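Local coordinates for protein ParA (Salmonella enterica subsp. enterica serovar Newport str. SL317, PDB 3EZF) that probably binds and hydrolyses ATP to partition low-copy plasmids and, with bound ADP, acts as a DNA-binding regulator of transcription, at residues Pro102-Ile107 with Ala390-Ile395; His134-His139 with Phe250-Thr255; Ile235-Ile240 with Ala269-Leu274; Leu310-Gly315 with Glu396-Glu401. One frame throughout, in Å; residues are numbered along the deposited sequence.

Interaction 1 of 4, residues Pro102-Ile107 with Ala390-Ile395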
loop_
_atom_site.group_PDB
_atom_site.type_symbol
_atom_site.label_atom_id
_atom_site.label_comp_id
_atom_site.label_asym_id
_atom_site.label_seq_id
_atom_site.Cartn_x
_atom_site.Cartn_y
_atom_site.Cartn_z
ATOM N N PRO A 102 4.649 21.847 35.222
ATOM C CA PRO A 102 3.615 20.865 34.867
ATOM C C PRO A 102 3.829 20.103 33.562
ATOM O O PRO A 102 4.228 20.684 32.547
ATOM C CB PRO A 102 2.332 21.703 34.855
ATOM C CG PRO A 102 2.822 23.061 34.467
ATOM C CD PRO A 102 4.074 23.200 35.306
ATOM N N LYS A 103 3.570 18.796 33.610
ATOM C CA LYS A 103 3.683 17.909 32.440
ATOM C C LYS A 103 2.356 17.925 31.693
ATOM O O LYS A 103 1.335 18.353 32.227
ATOM C CB LYS A 103 3.955 16.462 32.864
ATOM C CG LYS A 103 5.273 16.229 33.535
ATOM C CD LYS A 103 5.226 14.967 34.392
ATOM C CE LYS A 103 6.520 14.760 35.188
ATOM N NZ LYS A 103 7.721 14.539 34.331
ATOM N N TYR A 104 2.365 17.422 30.467
ATOM C CA TYR A 104 1.153 17.391 29.666
ATOM C C TYR A 104 0.024 16.624 30.356
ATOM O O TYR A 104 -1.158 16.950 30.201
ATOM C CB TYR A 104 1.448 16.786 28.298
ATOM C CG TYR A 104 0.293 16.942 27.350
ATOM C CD1 TYR A 104 -0.743 16.005 27.326
ATOM C CD2 TYR A 104 0.210 18.049 26.498
ATOM C CE1 TYR A 104 -1.835 16.165 26.486
ATOM C CE2 TYR A 104 -0.878 18.219 25.653
ATOM C CZ TYR A 104 -1.899 17.272 25.648
ATOM O OH TYR A 104 -2.994 17.441 24.825
ATOM N N ARG A 105 0.391 15.615 31.133
ATOM C CA ARG A 105 -0.599 14.813 31.844
ATOM C C ARG A 105 -1.166 15.545 33.075
ATOM O O ARG A 105 -1.964 14.992 33.821
ATOM C CB ARG A 105 0.032 13.493 32.292
ATOM C CG ARG A 105 0.922 13.651 33.485
ATOM C CD ARG A 105 1.756 12.426 33.733
ATOM N NE ARG A 105 2.800 12.270 32.726
ATOM C CZ ARG A 105 3.791 11.394 32.830
ATOM N NH1 ARG A 105 3.850 10.614 33.895
ATOM N NH2 ARG A 105 4.714 11.292 31.880
ATOM N N ASP A 106 -0.744 16.784 33.297
ATOM C CA ASP A 106 -1.233 17.547 34.441
ATOM C C ASP A 106 -2.259 18.602 34.006
ATOM O O ASP A 106 -2.948 19.199 34.833
ATOM C CB ASP A 106 -0.060 18.229 35.159
ATOM C CG ASP A 106 0.864 17.238 35.846
ATOM O OD1 ASP A 106 2.078 17.246 35.560
ATOM O OD2 ASP A 106 0.382 16.448 36.682
ATOM N N ILE A 107 -2.362 18.819 32.703
ATOM C CA ILE A 107 -3.285 19.805 32.170
ATOM C C ILE A 107 -4.510 19.149 31.575
ATOM O O ILE A 107 -5.639 19.590 31.808
ATOM C CB ILE A 107 -2.615 20.643 31.056
ATOM C CG1 ILE A 107 -1.630 21.629 31.663
ATOM C CG2 ILE A 107 -3.671 21.353 30.225
ATOM C CD1 ILE A 107 -0.621 20.983 32.550
ATOM N N ALA A 390 3.883 22.651 14.912
ATOM C CA ALA A 390 2.645 23.113 14.281
ATOM C C ALA A 390 1.460 22.208 14.624
ATOM O O ALA A 390 0.390 22.667 15.030
ATOM C CB ALA A 390 2.837 23.171 12.778
ATOM N N VAL A 391 1.661 20.911 14.456
ATOM C CA VAL A 391 0.628 19.937 14.755
ATOM C C VAL A 391 0.323 19.986 16.250
ATOM O O VAL A 391 -0.839 20.003 16.648
ATOM C CB VAL A 391 1.102 18.515 14.371
ATOM C CG1 VAL A 391 -0.037 17.541 14.468
ATOM C CG2 VAL A 391 1.669 18.523 12.964
ATOM N N PHE A 392 1.369 20.020 17.074
ATOM C CA PHE A 392 1.181 20.053 18.515
ATOM C C PHE A 392 0.363 21.254 18.998
ATOM O O PHE A 392 -0.502 21.118 19.866
ATOM C CB PHE A 392 2.530 20.034 19.227
ATOM C CG PHE A 392 2.406 19.967 20.722
ATOM C CD1 PHE A 392 2.190 21.126 21.475
ATOM C CD2 PHE A 392 2.423 18.736 21.373
ATOM C CE1 PHE A 392 1.983 21.059 22.849
ATOM C CE2 PHE A 392 2.217 18.657 22.749
ATOM C CZ PHE A 392 1.996 19.827 23.489
ATOM N N ASP A 393 0.626 22.431 18.438
ATOM C CA ASP A 393 -0.101 23.627 18.847
ATOM C C ASP A 393 -1.564 23.602 18.410
ATOM O O ASP A 393 -2.433 24.105 19.126
ATOM C CB ASP A 393 0.616 24.877 18.327
ATOM C CG ASP A 393 1.999 25.029 18.922
ATOM O OD1 ASP A 393 2.101 25.116 20.169
ATOM O OD2 ASP A 393 2.982 25.049 18.149
ATOM N N ARG A 394 -1.843 23.013 17.246
ATOM C CA ARG A 394 -3.222 22.912 16.761
ATOM C C ARG A 394 -4.048 22.137 17.769
ATOM O O ARG A 394 -5.151 22.558 18.137
ATOM C CB ARG A 394 -3.288 22.176 15.435
ATOM C CG ARG A 394 -3.303 23.058 14.225
ATOM C CD ARG A 394 -4.506 23.992 14.213
ATOM N NE ARG A 394 -4.633 24.665 12.921
ATOM C CZ ARG A 394 -3.631 25.271 12.285
ATOM N NH1 ARG A 394 -2.405 25.306 12.809
ATOM N NH2 ARG A 394 -3.851 25.834 11.108
ATOM N N ILE A 395 -3.512 20.992 18.197
ATOM C CA ILE A 395 -4.189 20.157 19.176
ATOM C C ILE A 395 -4.532 20.994 20.391
ATOM O O ILE A 395 -5.695 21.054 20.779
ATOM C CB ILE A 395 -3.316 18.961 19.643
ATOM C CG1 ILE A 395 -3.373 17.830 18.626
ATOM C CG2 ILE A 395 -3.821 18.421 20.973
ATOM C CD1 ILE A 395 -2.716 18.152 17.341
#

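Interaction 2 of 4, residues His134-His139 with Phe250-Thr255. With SO4 (sulfate ion), chain G.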
loop_
_atom_site.group_PDB
_atom_site.type_symbol
_atom_site.label_atom_id
_atom_site.label_comp_id
_atom_site.label_asym_id
_atom_site.label_seq_id
_atom_site.Cartn_x
_atom_site.Cartn_y
_atom_site.Cartn_z
ATOM N N HIS A 134 7.283 9.949 17.324
ATOM C CA HIS A 134 8.676 10.087 17.739
ATOM C C HIS A 134 9.115 11.535 17.827
ATOM O O HIS A 134 9.792 11.909 18.777
ATOM C CB HIS A 134 9.591 9.313 16.791
ATOM C CG HIS A 134 9.638 7.845 17.086
ATOM N ND1 HIS A 134 10.297 6.935 16.281
ATOM C CD2 HIS A 134 9.124 7.132 18.115
ATOM C CE1 HIS A 134 10.186 5.733 16.806
ATOM N NE2 HIS A 134 9.479 5.819 17.921
ATOM N N ALA A 135 8.722 12.336 16.837
ATOM C CA ALA A 135 9.039 13.765 16.784
ATOM C C ALA A 135 8.439 14.480 17.992
ATOM O O ALA A 135 9.164 15.068 18.804
ATOM C CB ALA A 135 8.483 14.380 15.492
ATOM N N LEU A 136 7.113 14.431 18.101
ATOM C CA LEU A 136 6.411 15.060 19.212
ATOM C C LEU A 136 7.106 14.749 20.549
ATOM O O LEU A 136 7.244 15.612 21.411
ATOM C CB LEU A 136 4.948 14.575 19.240
ATOM C CG LEU A 136 4.054 15.061 18.087
ATOM C CD1 LEU A 136 2.690 14.390 18.102
ATOM C CD2 LEU A 136 3.899 16.557 18.212
ATOM N N ARG A 137 7.574 13.513 20.688
ATOM C CA ARG A 137 8.216 13.056 21.914
ATOM C C ARG A 137 9.528 13.736 22.257
ATOM O O ARG A 137 9.678 14.299 23.339
ATOM C CB ARG A 137 8.440 11.540 21.854
ATOM C CG ARG A 137 8.223 10.830 23.169
ATOM C CD ARG A 137 9.351 11.049 24.153
ATOM N NE ARG A 137 8.877 11.013 25.544
ATOM C CZ ARG A 137 9.557 10.494 26.561
ATOM N NH1 ARG A 137 10.744 9.943 26.359
ATOM N NH2 ARG A 137 9.064 10.569 27.778
ATOM N N VAL A 138 10.477 13.686 21.337
ATOM C CA VAL A 138 11.784 14.250 21.591
ATOM C C VAL A 138 11.931 15.694 21.189
ATOM O O VAL A 138 13.028 16.238 21.264
ATOM C CB VAL A 138 12.864 13.448 20.859
ATOM C CG1 VAL A 138 12.672 11.963 21.118
ATOM C CG2 VAL A 138 12.807 13.738 19.371
ATOM N N HIS A 139 10.847 16.331 20.770
ATOM C CA HIS A 139 10.941 17.721 20.344
ATOM C C HIS A 139 11.673 18.605 21.342
ATOM O O HIS A 139 11.693 18.335 22.543
ATOM C CB HIS A 139 9.560 18.318 20.092
ATOM C CG HIS A 139 9.600 19.648 19.402
ATOM N ND1 HIS A 139 9.689 19.774 18.032
ATOM C CD2 HIS A 139 9.559 20.912 19.892
ATOM C CE1 HIS A 139 9.693 21.057 17.709
ATOM N NE2 HIS A 139 9.615 21.764 18.820
ATOM N N PHE A 250 -1.485 10.950 24.211
ATOM C CA PHE A 250 -1.953 10.881 22.822
ATOM C C PHE A 250 -2.038 9.426 22.366
ATOM O O PHE A 250 -1.220 8.597 22.770
ATOM C CB PHE A 250 -0.974 11.619 21.890
ATOM C CG PHE A 250 -0.938 13.111 22.082
ATOM C CD1 PHE A 250 0.219 13.822 21.806
ATOM C CD2 PHE A 250 -2.065 13.812 22.511
ATOM C CE1 PHE A 250 0.260 15.193 21.948
ATOM C CE2 PHE A 250 -2.034 15.194 22.658
ATOM C CZ PHE A 250 -0.868 15.884 22.376
ATOM N N ILE A 251 -3.026 9.121 21.532
ATOM C CA ILE A 251 -3.182 7.776 20.989
ATOM C C ILE A 251 -3.530 7.895 19.504
ATOM O O ILE A 251 -4.617 8.348 19.160
ATOM C CB ILE A 251 -4.303 6.971 21.715
ATOM C CG1 ILE A 251 -3.883 6.651 23.153
ATOM C CG2 ILE A 251 -4.601 5.681 20.955
ATOM C CD1 ILE A 251 -4.881 5.789 23.885
ATOM N N PHE A 252 -2.609 7.501 18.624
ATOM C CA PHE A 252 -2.859 7.581 17.185
ATOM C C PHE A 252 -3.407 6.282 16.643
ATOM O O PHE A 252 -3.134 5.218 17.183
ATOM C CB PHE A 252 -1.584 7.917 16.410
ATOM C CG PHE A 252 -1.137 9.337 16.562
ATOM C CD1 PHE A 252 -0.328 9.722 17.627
ATOM C CD2 PHE A 252 -1.544 10.300 15.648
ATOM C CE1 PHE A 252 0.063 11.037 17.788
ATOM C CE2 PHE A 252 -1.157 11.634 15.798
ATOM C CZ PHE A 252 -0.350 11.999 16.873
ATOM N N ILE A 253 -4.174 6.368 15.565
ATOM C CA ILE A 253 -4.736 5.185 14.944
ATOM C C ILE A 253 -4.442 5.143 13.454
ATOM O O ILE A 253 -4.743 6.093 12.726
ATOM C CB ILE A 253 -6.235 5.121 15.176
ATOM C CG1 ILE A 253 -6.480 4.916 16.664
ATOM C CG2 ILE A 253 -6.854 3.962 14.394
ATOM C CD1 ILE A 253 -7.874 5.179 17.081
ATOM N N ASP A 254 -3.865 4.018 13.022
ATOM C CA ASP A 254 -3.467 3.760 11.634
ATOM C C ASP A 254 -4.284 2.686 10.926
ATOM O O ASP A 254 -4.377 1.568 11.426
ATOM C CB ASP A 254 -2.012 3.309 11.619
ATOM C CG ASP A 254 -1.099 4.330 11.038
ATOM O OD1 ASP A 254 -1.385 5.538 11.165
ATOM O OD2 ASP A 254 -0.080 3.923 10.463
ATOM N N THR A 255 -4.854 3.017 9.762
ATOM C CA THR A 255 -5.626 2.045 8.975
ATOM C C THR A 255 -5.589 2.323 7.488
ATOM O O THR A 255 -5.463 3.475 7.078
ATOM C CB THR A 255 -7.106 2.023 9.320
ATOM O OG1 THR A 255 -7.282 2.160 10.730
ATOM C CG2 THR A 255 -7.705 0.698 8.860
HETATM S S SO4 G . 8.418 7.058 29.519
HETATM O O1 SO4 G . 8.778 6.497 30.833
HETATM O O2 SO4 G . 7.282 7.985 29.674
HETATM O O3 SO4 G . 8.044 5.964 28.602
HETATM O O4 SO4 G . 9.573 7.780 28.964
#

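Interaction 3 of 4, residues Ile235-Ile240 with Ala269-Leu274. Unlike the reference sequence in segment 235-240: I235 (reference Val), R238 (reference Lys), N239 (reference Lys).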
loop_
_atom_site.group_PDB
_atom_site.type_symbol
_atom_site.label_atom_id
_atom_site.label_comp_id
_atom_site.label_asym_id
_atom_site.label_seq_id
_atom_site.Cartn_x
_atom_site.Cartn_y
_atom_site.Cartn_z
ATOM N N ILE A 235 -15.755 -1.620 19.797
ATOM C CA ILE A 235 -14.760 -2.479 20.435
ATOM C C ILE A 235 -13.444 -1.757 20.709
ATOM O O ILE A 235 -12.917 -1.841 21.809
ATOM C CB ILE A 235 -14.432 -3.730 19.594
ATOM C CG1 ILE A 235 -15.710 -4.382 19.061
ATOM C CG2 ILE A 235 -13.670 -4.717 20.459
ATOM C CD1 ILE A 235 -16.721 -4.723 20.135
ATOM N N LEU A 236 -12.921 -1.050 19.708
ATOM C CA LEU A 236 -11.654 -0.321 19.852
ATOM C C LEU A 236 -11.642 0.595 21.081
ATOM O O LEU A 236 -10.669 0.629 21.807
ATOM C CB LEU A 236 -11.356 0.518 18.588
ATOM C CG LEU A 236 -9.906 0.901 18.233
ATOM C CD1 LEU A 236 -9.933 2.122 17.342
ATOM C CD2 LEU A 236 -9.086 1.201 19.453
ATOM N N ARG A 237 -12.722 1.335 21.314
ATOM C CA ARG A 237 -12.775 2.245 22.452
ATOM C C ARG A 237 -12.925 1.496 23.763
ATOM O O ARG A 237 -12.398 1.915 24.781
ATOM C CB ARG A 237 -13.952 3.228 22.318
ATOM C CG ARG A 237 -13.598 4.734 22.383
ATOM C CD ARG A 237 -13.097 5.277 23.733
ATOM N NE ARG A 237 -12.414 6.563 23.514
ATOM C CZ ARG A 237 -12.014 7.421 24.459
ATOM N NH1 ARG A 237 -12.216 7.174 25.749
ATOM N NH2 ARG A 237 -11.396 8.541 24.108
ATOM N N ARG A 238 -13.640 0.384 23.741
ATOM C CA ARG A 238 -13.870 -0.359 24.962
ATOM C C ARG A 238 -12.828 -1.395 25.366
ATOM O O ARG A 238 -12.533 -1.531 26.544
ATOM C CB ARG A 238 -15.229 -1.051 24.888
ATOM C CG ARG A 238 -15.897 -1.186 26.238
ATOM C CD ARG A 238 -16.798 -2.413 26.312
ATOM N NE ARG A 238 -16.026 -3.656 26.336
ATOM C CZ ARG A 238 -16.341 -4.708 27.088
ATOM N NH1 ARG A 238 -17.414 -4.663 27.873
ATOM N NH2 ARG A 238 -15.583 -5.802 27.063
ATOM N N ASN A 239 -12.266 -2.123 24.408
ATOM C CA ASN A 239 -11.321 -3.181 24.742
ATOM C C ASN A 239 -9.836 -2.839 24.728
ATOM O O ASN A 239 -9.014 -3.639 25.171
ATOM C CB ASN A 239 -11.602 -4.404 23.854
ATOM C CG ASN A 239 -12.967 -5.019 24.124
ATOM O OD1 ASN A 239 -13.405 -5.918 23.412
ATOM N ND2 ASN A 239 -13.642 -4.536 25.160
ATOM N N ILE A 240 -9.484 -1.667 24.219
ATOM C CA ILE A 240 -8.083 -1.269 24.214
ATOM C C ILE A 240 -7.896 0.139 24.757
ATOM O O ILE A 240 -7.288 0.324 25.810
ATOM C CB ILE A 240 -7.442 -1.343 22.789
ATOM C CG1 ILE A 240 -7.334 -2.814 22.342
ATOM C CG2 ILE A 240 -6.049 -0.674 22.811
ATOM C CD1 ILE A 240 -6.738 -3.030 20.975
ATOM N N ALA A 269 -13.902 5.995 17.780
ATOM C CA ALA A 269 -13.259 6.155 19.076
ATOM C C ALA A 269 -12.349 7.353 19.144
ATOM O O ALA A 269 -11.818 7.670 20.212
ATOM C CB ALA A 269 -12.460 4.907 19.401
ATOM N N SER A 270 -12.172 8.015 18.005
ATOM C CA SER A 270 -11.292 9.169 17.904
ATOM C C SER A 270 -12.011 10.502 18.021
ATOM O O SER A 270 -13.171 10.642 17.626
ATOM C CB SER A 270 -10.530 9.104 16.582
ATOM O OG SER A 270 -10.045 7.792 16.366
ATOM N N ASP A 271 -11.310 11.491 18.561
ATOM C CA ASP A 271 -11.904 12.806 18.718
ATOM C C ASP A 271 -11.298 13.830 17.778
ATOM O O ASP A 271 -11.776 14.959 17.689
ATOM C CB ASP A 271 -11.794 13.285 20.180
ATOM C CG ASP A 271 -10.597 12.701 20.898
ATOM O OD1 ASP A 271 -9.500 12.702 20.304
ATOM O OD2 ASP A 271 -10.754 12.246 22.053
ATOM N N LEU A 272 -10.264 13.424 17.053
ATOM C CA LEU A 272 -9.589 14.317 16.114
ATOM C C LEU A 272 -9.221 13.572 14.820
ATOM O O LEU A 272 -8.574 12.531 14.848
ATOM C CB LEU A 272 -8.320 14.900 16.780
ATOM C CG LEU A 272 -7.496 16.058 16.183
ATOM C CD1 LEU A 272 -6.087 15.584 15.875
ATOM C CD2 LEU A 272 -8.150 16.601 14.935
ATOM N N LEU A 273 -9.644 14.112 13.686
ATOM C CA LEU A 273 -9.330 13.512 12.401
ATOM C C LEU A 273 -8.110 14.227 11.855
ATOM O O LEU A 273 -8.156 15.427 11.606
ATOM C CB LEU A 273 -10.476 13.710 11.422
ATOM C CG LEU A 273 -10.425 12.783 10.210
ATOM C CD1 LEU A 273 -10.863 11.380 10.640
ATOM C CD2 LEU A 273 -11.350 13.294 9.132
ATOM N N LEU A 274 -7.014 13.508 11.670
ATOM C CA LEU A 274 -5.825 14.149 11.146
ATOM C C LEU A 274 -5.620 13.693 9.706
ATOM O O LEU A 274 -5.214 12.564 9.450
ATOM C CB LEU A 274 -4.616 13.820 12.025
ATOM C CG LEU A 274 -3.323 14.593 11.759
ATOM C CD1 LEU A 274 -2.327 14.313 12.859
ATOM C CD2 LEU A 274 -2.738 14.176 10.423
#

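Interaction 4 of 4, residues Leu310-Gly315 with Glu396-Glu401. With SO4 (sulfate ion), chain C.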
loop_
_atom_site.group_PDB
_atom_site.type_symbol
_atom_site.label_atom_id
_atom_site.label_comp_id
_atom_site.label_asym_id
_atom_site.label_seq_id
_atom_site.Cartn_x
_atom_site.Cartn_y
_atom_site.Cartn_z
ATOM N N LEU A 310 -15.638 11.996 17.201
ATOM C CA LEU A 310 -14.958 12.934 16.326
ATOM C C LEU A 310 -15.439 14.354 16.610
ATOM O O LEU A 310 -16.624 14.625 16.551
ATOM C CB LEU A 310 -15.216 12.545 14.871
ATOM C CG LEU A 310 -14.334 13.180 13.800
ATOM C CD1 LEU A 310 -12.868 13.099 14.198
ATOM C CD2 LEU A 310 -14.582 12.445 12.495
ATOM N N SER A 311 -14.523 15.262 16.926
ATOM C CA SER A 311 -14.902 16.639 17.238
ATOM C C SER A 311 -13.917 17.721 16.761
ATOM O O SER A 311 -14.107 18.895 17.035
ATOM C CB SER A 311 -15.061 16.781 18.735
ATOM O OG SER A 311 -13.804 16.554 19.361
ATOM N N ALA A 312 -12.858 17.329 16.072
ATOM C CA ALA A 312 -11.885 18.284 15.583
ATOM C C ALA A 312 -11.277 17.704 14.314
ATOM O O ALA A 312 -11.451 16.523 14.025
ATOM C CB ALA A 312 -10.810 18.503 16.624
ATOM N N SER A 313 -10.575 18.528 13.548
ATOM C CA SER A 313 -9.951 18.028 12.336
ATOM C C SER A 313 -8.783 18.909 11.920
ATOM O O SER A 313 -8.804 20.118 12.102
ATOM C CB SER A 313 -10.971 17.945 11.202
ATOM O OG SER A 313 -11.282 19.237 10.730
ATOM N N ILE A 314 -7.756 18.281 11.365
ATOM C CA ILE A 314 -6.579 18.987 10.908
ATOM C C ILE A 314 -6.222 18.433 9.539
ATOM O O ILE A 314 -6.297 17.228 9.318
ATOM C CB ILE A 314 -5.380 18.760 11.858
ATOM C CG1 ILE A 314 -5.733 19.201 13.282
ATOM C CG2 ILE A 314 -4.161 19.516 11.348
ATOM C CD1 ILE A 314 -6.075 20.661 13.428
ATOM N N GLY A 315 -5.854 19.321 8.621
ATOM C CA GLY A 315 -5.466 18.913 7.284
ATOM C C GLY A 315 -4.182 19.633 6.913
ATOM O O GLY A 315 -3.928 20.722 7.426
ATOM N N GLU A 396 -3.525 21.648 20.981
ATOM C CA GLU A 396 -3.744 22.473 22.173
ATOM C C GLU A 396 -4.814 23.535 21.954
ATOM O O GLU A 396 -5.674 23.742 22.812
ATOM C CB GLU A 396 -2.433 23.111 22.639
ATOM C CG GLU A 396 -1.404 22.084 23.109
ATOM C CD GLU A 396 -1.989 21.062 24.072
ATOM O OE1 GLU A 396 -2.295 21.427 25.227
ATOM O OE2 GLU A 396 -2.151 19.890 23.669
ATOM N N PHE A 397 -4.771 24.187 20.794
ATOM C CA PHE A 397 -5.756 25.203 20.464
ATOM C C PHE A 397 -7.118 24.551 20.451
ATOM O O PHE A 397 -8.002 24.884 21.244
ATOM C CB PHE A 397 -5.487 25.786 19.078
ATOM C CG PHE A 397 -6.624 26.634 18.546
ATOM C CD1 PHE A 397 -6.970 27.823 19.171
ATOM C CD2 PHE A 397 -7.352 26.231 17.428
ATOM C CE1 PHE A 397 -8.022 28.591 18.696
ATOM C CE2 PHE A 397 -8.404 26.992 16.947
ATOM C CZ PHE A 397 -8.740 28.174 17.579
ATOM N N VAL A 398 -7.264 23.610 19.526
ATOM C CA VAL A 398 -8.496 22.873 19.336
ATOM C C VAL A 398 -8.998 22.220 20.622
ATOM O O VAL A 398 -10.198 22.190 20.890
ATOM C CB VAL A 398 -8.287 21.805 18.275
ATOM C CG1 VAL A 398 -9.601 21.122 17.964
ATOM C CG2 VAL A 398 -7.685 22.445 17.025
ATOM N N ARG A 399 -8.072 21.693 21.412
ATOM C CA ARG A 399 -8.422 21.056 22.665
ATOM C C ARG A 399 -9.250 22.011 23.511
ATOM O O ARG A 399 -10.049 21.586 24.342
ATOM C CB ARG A 399 -7.155 20.660 23.406
ATOM C CG ARG A 399 -6.530 19.372 22.930
ATOM C CD ARG A 399 -7.055 18.213 23.736
ATOM N NE ARG A 399 -5.961 17.441 24.312
ATOM C CZ ARG A 399 -6.097 16.582 25.318
ATOM N NH1 ARG A 399 -7.284 16.384 25.869
ATOM N NH2 ARG A 399 -5.044 15.914 25.777
ATOM N N GLY A 400 -9.051 23.306 23.303
ATOM C CA GLY A 400 -9.815 24.286 24.051
ATOM C C GLY A 400 -11.114 24.646 23.342
ATOM O O GLY A 400 -12.161 24.024 23.565
ATOM N N GLU A 401 -11.036 25.644 22.466
ATOM C CA GLU A 401 -12.198 26.123 21.726
ATOM C C GLU A 401 -12.100 25.772 20.246
ATOM O O GLU A 401 -12.933 24.971 19.772
ATOM C CB GLU A 401 -12.362 27.634 21.903
ATOM C CG GLU A 401 -12.557 28.072 23.345
ATOM C CD GLU A 401 -12.715 29.573 23.482
ATOM O OE1 GLU A 401 -12.672 30.271 22.447
ATOM O OE2 GLU A 401 -12.901 30.050 24.622
HETATM S S SO4 C . -10.801 17.228 25.160
HETATM O O1 SO4 C . -11.656 17.483 26.335
HETATM O O2 SO4 C . -11.407 17.843 23.965
HETATM O O3 SO4 C . -10.671 15.772 24.952
HETATM O O4 SO4 C . -9.471 17.814 25.392
#

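Interaction 1 of 4, residues Pro102-Ile107 with Ala390-Ile395
Y104 and F392 each carry CG opposite their own backbone N (chi1 -170° and -176°), which sends the two rings toward one another from the loop 102-107 and the helical turn 390-395. The two side chains run antiparallel, side by side: CZ of F392 approaches the tyrosine ring obliquely, 3.9 Å from Y104 CD2, and is as close to the adjoining CE2. Further along, I395 lies roughly perpendicular to the tyrosine, with Y104 OH 4.1 Å from I395 CG2. The contact between the segments is thus apolar, although the buried phenol oxygen is hydrogen-bonded to E396 and R399, both further along the same helix. Within the loop, K103 and D106 are linked twice: K103 N donates to D106 OD1 over 2.9 Å, using the anti lone pair of the carboxylate, and D106 N returns a bond to K103 O. H108 stacks on Y104, H145 stacks on F392, and F250 meets the tyrosine ring edge-to-face. The loop joining helix 89-98 to strand 112-116 is thereby packed against the C-terminal helix 378-400, with strand 250-254 touching both sides.

Interaction 2 of 4, residues His134-His139 with Phe250-Thr255
L136 points one methyl, CD1, at two phenylalanines that stand on the same face of strand 250-254. The approach differs between them. Toward F252 the methyl comes in at the rim of the ring, near its plane, and CD1 lies 4.1 Å from F252 CZ, the two side chains meeting at a slant. Toward F250 the contact is looser and oblique, with L136 CD1 4.5 Å from F250 CD1. The leucine chain is extended at chi2 (173°), which carries CD1 outward from the helix into this position, while F250 and F252, two residues apart, both project toward the helix, as alternation along a strand requires. The neighbouring R137 takes another direction: bent at chi2, it reaches D146 through a salt bridge and L147 O through NE, and its NH2 makes a weak bond of 3.1 Å to O4 of a sulfate ion. At the far end of the strand D254 binds T129 and S160 by hydrogen bonds, consistent with the Walker B strand of a P-loop ATPase. Helix 129-138 forms the crossover from strand 112-116 to strand 149-153, and strand 250-254 lies between those two in the parallel sheet. L136 therefore packs on the strand its own crossover spans, and helix 378-400 touches the leucine as well.

Interaction 3 of 4, residues Ile235-Ile240 with Ala269-Leu274
L236 and R237 make a helix-to-loop contact with A269, in the ATPase-like domain, where the chain leaves helix 261-267 and enters strand 272-277. The backbones come near, the CA atoms of R237 and A269 being 5.2 Å apart, and the A269 methyl is received between the two helix side chains. L236 reaches it with CD1, 4.3 Å from A269 CB. R237 lies against the alanine with its aliphatic base: R237 CB is 3.7 Å from A269 CB, and the still shorter approach of CG is too doubtful at this resolution to carry weight. A bend at chi2 (-68°) then turns the guanidinium along the loop, bringing A269 O to its edge and into its plane, with R237 NE 3.5 Å from A269 O. D271 lies near the same edge, R237 NH2 standing 4.3 Å from D271 OD2, beyond a salt bridge. The firm ionic partner of R237 is D242, bound through NH1, while D271 OD2 pairs with R309; L236 N is held by N265 OD1. The mixture is of apolar burial near the backbone and charge further out. D271 stands near both R237 and R309, whose NH2 groups approach each other, so its negative charge would be expected to ease their proximity without bonding directly to R237.

Interaction 4 of 4, residues Leu310-Gly315 with Glu396-Glu401
V398 faces strand 312-317 from the last turns of the C-terminal helix, and its side chain makes the contact for residues 396-401. At its base, V398 CB is 4.5 Å from A312 CB. One branch, CG1, lies opposite the backbone N (chi1 -174°) and is directed onto the A312 methyl; the modelled separation there is too short to be trusted. The other branch, CG2, lies beside the backbone N and leads toward I314, where it is 4.3 Å from I314 CD1. The valine thus straddles two strand residues that lie two apart, while S313 between them turns its side chain away and its OG bonds to D6 of the second subunit. R399, next along the helix, points away from the strand. Bent at chi2 and chi3, it brings NH1 to O4 of a sulfate ion over 2.7 Å, in a fairly straight bond (164°), with the sulfate at the guanidinium edge and close to its plane. E396, a turn earlier, binds H108 through OE1. The interface itself is purely apolar, three aliphatic side chains with no polar atom between them, so it rests on burial and shape. Within 396-401 the charged side chains take no part in this contact, and R399 supplies a place for an anion, here probably taken from the crystallisation liquor.

How the interactions relate
From the N terminus, the loop 102-107 opens interaction 1, which closes only at 390-395 and encloses both interaction 2 and interaction 3. Those two cross: 134-139 and 235-240 come first, then 250-255 closes interaction 2 and 269-274 closes interaction 3. Interaction 4 starts after both, at 310-315, and ends at 396-401, so it crosses interaction 1; the two share helix 378-400. Strands 250-254, 272-277 and 312-317 place interactions 2, 3 and 4 on one parallel sheet, and backbone bonds join 269-274 to 310-315. Interactions 1 and 2 meet through F250, L136 and F392. Together they tie the C-terminal helix and the loop between helix 89-98 and strand 112-116 to the ATPase-like core.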